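Local coordinates for type ii site-specific deoxyribonuclease (Klebsiella pneumoniae, PDB 6EKR), which probably cleaves double-stranded DNA at a specific recognition sequence, as a type II restriction endonuclease of the PD-(D/E)xK nuclease superfamily, at residues A[262-268]-A[281-286]. The protein carries 2 engineered substitutions. Residues are numbered along the deposited sequence.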
loop_
_atom_site.group_PDB
_atom_site.type_symbol
_atom_site.label_atom_id
_atom_site.label_comp_id
_atom_site.label_asym_id
_atom_site.label_seq_id
_atom_site.Cartn_x
_atom_site.Cartn_y
_atom_site.Cartn_z
ATOM N N GLY A 262 4.924 -14.195 -14.273
ATOM C CA GLY A 262 3.843 -13.730 -15.120
ATOM C C GLY A 262 2.812 -12.888 -14.413
ATOM O O GLY A 262 2.727 -12.887 -13.182
HETATM N N MSE A 263 2.045 -12.167 -15.230
HETATM C CA MSE A 263 0.918 -11.350 -14.815
HETATM C C MSE A 263 -0.310 -11.769 -15.608
HETATM O O MSE A 263 -0.277 -11.831 -16.841
HETATM C CB MSE A 263 1.210 -9.887 -15.105
HETATM C CG MSE A 263 1.741 -9.100 -13.918
HETATM SE SE MSE A 263 2.191 -7.264 -14.466
HETATM C CE MSE A 263 0.819 -7.001 -15.843
ATOM N N TYR A 264 -1.402 -12.053 -14.912
ATOM C CA TYR A 264 -2.571 -12.605 -15.582
ATOM C C TYR A 264 -3.834 -11.812 -15.271
ATOM O O TYR A 264 -4.063 -11.403 -14.129
ATOM C CB TYR A 264 -2.721 -14.091 -15.232
ATOM C CG TYR A 264 -1.473 -14.912 -15.535
ATOM C CD1 TYR A 264 -1.352 -15.618 -16.726
ATOM C CD2 TYR A 264 -0.408 -14.964 -14.637
ATOM C CE1 TYR A 264 -0.219 -16.357 -17.012
ATOM C CE2 TYR A 264 0.731 -15.698 -14.919
ATOM C CZ TYR A 264 0.815 -16.394 -16.108
ATOM O OH TYR A 264 1.937 -17.127 -16.392
ATOM N N TYR A 265 -4.637 -11.580 -16.304
ATOM C CA TYR A 265 -5.888 -10.857 -16.168
ATOM C C TYR A 265 -6.988 -11.525 -16.962
ATOM O O TYR A 265 -6.745 -12.094 -18.015
ATOM C CB TYR A 265 -5.753 -9.430 -16.687
ATOM C CG TYR A 265 -4.885 -8.507 -15.867
ATOM C CD1 TYR A 265 -5.426 -7.735 -14.839
ATOM C CD2 TYR A 265 -3.525 -8.381 -16.144
ATOM C CE1 TYR A 265 -4.624 -6.876 -14.092
ATOM C CE2 TYR A 265 -2.714 -7.527 -15.409
ATOM C CZ TYR A 265 -3.262 -6.777 -14.389
ATOM O OH TYR A 265 -2.445 -5.937 -13.677
ATOM N N CYS A 266 -8.204 -11.447 -16.450
ATOM C CA CYS A 266 -9.368 -11.799 -17.223
ATOM C C CYS A 266 -9.558 -10.712 -18.249
ATOM O O CYS A 266 -9.805 -10.978 -19.424
ATOM C CB CYS A 266 -10.595 -11.853 -16.327
ATOM S SG CYS A 266 -10.793 -13.397 -15.502
ATOM N N ASP A 267 -9.427 -9.479 -17.775
ATOM C CA ASP A 267 -9.622 -8.299 -18.574
ATOM C C ASP A 267 -8.300 -7.554 -18.548
ATOM O O ASP A 267 -8.077 -6.707 -17.694
ATOM C CB ASP A 267 -10.765 -7.480 -17.968
ATOM C CG ASP A 267 -11.017 -6.167 -18.685
ATOM O OD1 ASP A 267 -10.377 -5.874 -19.720
ATOM O OD2 ASP A 267 -11.882 -5.416 -18.195
ATOM N N ILE A 268 -7.418 -7.902 -19.480
ATOM C CA ILE A 268 -6.095 -7.294 -19.562
ATOM C C ILE A 268 -6.228 -5.845 -20.000
ATOM O O ILE A 268 -6.830 -5.574 -21.046
ATOM C CB ILE A 268 -5.170 -8.020 -20.545
ATOM C CG1 ILE A 268 -4.969 -9.475 -20.128
ATOM C CG2 ILE A 268 -3.825 -7.333 -20.577
ATOM C CD1 ILE A 268 -4.591 -10.405 -21.266
ATOM N N ILE A 281 8.215 -9.056 -18.884
ATOM C CA ILE A 281 7.302 -9.918 -18.107
ATOM C C ILE A 281 6.086 -10.394 -18.917
ATOM O O ILE A 281 5.389 -9.588 -19.535
ATOM C CB ILE A 281 6.853 -9.279 -16.748
ATOM C CG1 ILE A 281 5.992 -10.248 -15.943
ATOM C CG2 ILE A 281 6.108 -7.971 -16.951
ATOM C CD1 ILE A 281 5.921 -9.930 -14.458
ATOM N N PRO A 282 5.843 -11.713 -18.929
ATOM C CA PRO A 282 4.616 -12.235 -19.527
ATOM C C PRO A 282 3.352 -11.587 -18.939
ATOM O O PRO A 282 3.214 -11.456 -17.720
ATOM C CB PRO A 282 4.672 -13.732 -19.179
ATOM C CG PRO A 282 6.126 -14.024 -19.006
ATOM C CD PRO A 282 6.708 -12.793 -18.409
ATOM N N VAL A 283 2.457 -11.164 -19.822
ATOM C CA VAL A 283 1.180 -10.570 -19.444
ATOM C C VAL A 283 0.152 -11.376 -20.199
ATOM O O VAL A 283 -0.149 -11.082 -21.359
ATOM C CB VAL A 283 1.073 -9.078 -19.865
ATOM C CG1 VAL A 283 -0.220 -8.458 -19.354
ATOM C CG2 VAL A 283 2.275 -8.289 -19.392
ATOM N N ARG A 284 -0.364 -12.414 -19.556
ATOM C CA ARG A 284 -1.237 -13.358 -20.242
ATOM C C ARG A 284 -2.651 -13.350 -19.642
ATOM O O ARG A 284 -3.058 -12.370 -19.040
ATOM C CB ARG A 284 -0.610 -14.770 -20.270
ATOM C CG ARG A 284 0.850 -14.849 -20.748
ATOM C CD ARG A 284 1.103 -16.181 -21.444
ATOM N NE ARG A 284 2.518 -16.441 -21.732
ATOM C CZ ARG A 284 3.336 -17.137 -20.938
ATOM N NH1 ARG A 284 2.890 -17.647 -19.798
ATOM N NH2 ARG A 284 4.607 -17.325 -21.273
ATOM N N THR A 285 -3.384 -14.445 -19.798
ATOM C CA THR A 285 -4.819 -14.486 -19.519
ATOM C C THR A 285 -5.084 -15.441 -18.357
ATOM O O THR A 285 -4.197 -16.224 -17.998
ATOM C CB THR A 285 -5.561 -14.921 -20.802
ATOM O OG1 THR A 285 -5.505 -13.857 -21.755
ATOM C CG2 THR A 285 -6.988 -15.193 -20.551
HETATM N N MSE A 286 -6.272 -15.378 -17.747
HETATM C CA MSE A 286 -6.596 -16.306 -16.652
HETATM C C MSE A 286 -6.773 -17.738 -17.146
HETATM O O MSE A 286 -6.504 -18.687 -16.412
HETATM C CB MSE A 286 -7.807 -15.850 -15.831
HETATM C CG MSE A 286 -7.493 -14.816 -14.745
HETATM SE SE MSE A 286 -5.965 -15.268 -13.605
HETATM C CE MSE A 286 -6.660 -16.907 -12.802
#
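Strands 262-265 and 283-285 run parallel, their short axes 4.6 Å apart at closest approach and inclined by 41°. The backbone bonds zigzag between them: Met-263 N donates to Pro-282 O (2.8 Å), Arg-284 N to Met-263 O (2.8 Å) and Tyr-265 N to Arg-284 O (3.3 Å). A weak bond from Met-286 N to Tyr-265 O (3.3 Å) follows where the second segment enters helix 286-298. Together with helix 275-278 the strands form a beta-alpha-beta unit at one end of the mixed five-stranded sheet, in an enzyme of the PD-(D/E)xK class; 283-285 is an edge strand of this sheet within the chain, and 262-265 is flanked on its other side by strand 222-227. On the sheet face of Met-263 and Val-283, the selenomethionine CE of Met-263 lies 3.9 Å from Val-283 CG1, which also meets Ile-268 CG2 at 4.0 Å as the first segment curls back. Tyr-264 and Arg-284 occupy the opposite face, where Asp-292 of helix 286-298 accepts a hydrogen bond from the tyrosine hydroxyl and forms a salt bridge with the guanidinium of Arg-284. Farther along, selenomethionine Met-286 packs its SE on Tyr-264 CB (3.8 Å) and its CG against Cys-266 SG (3.7 Å).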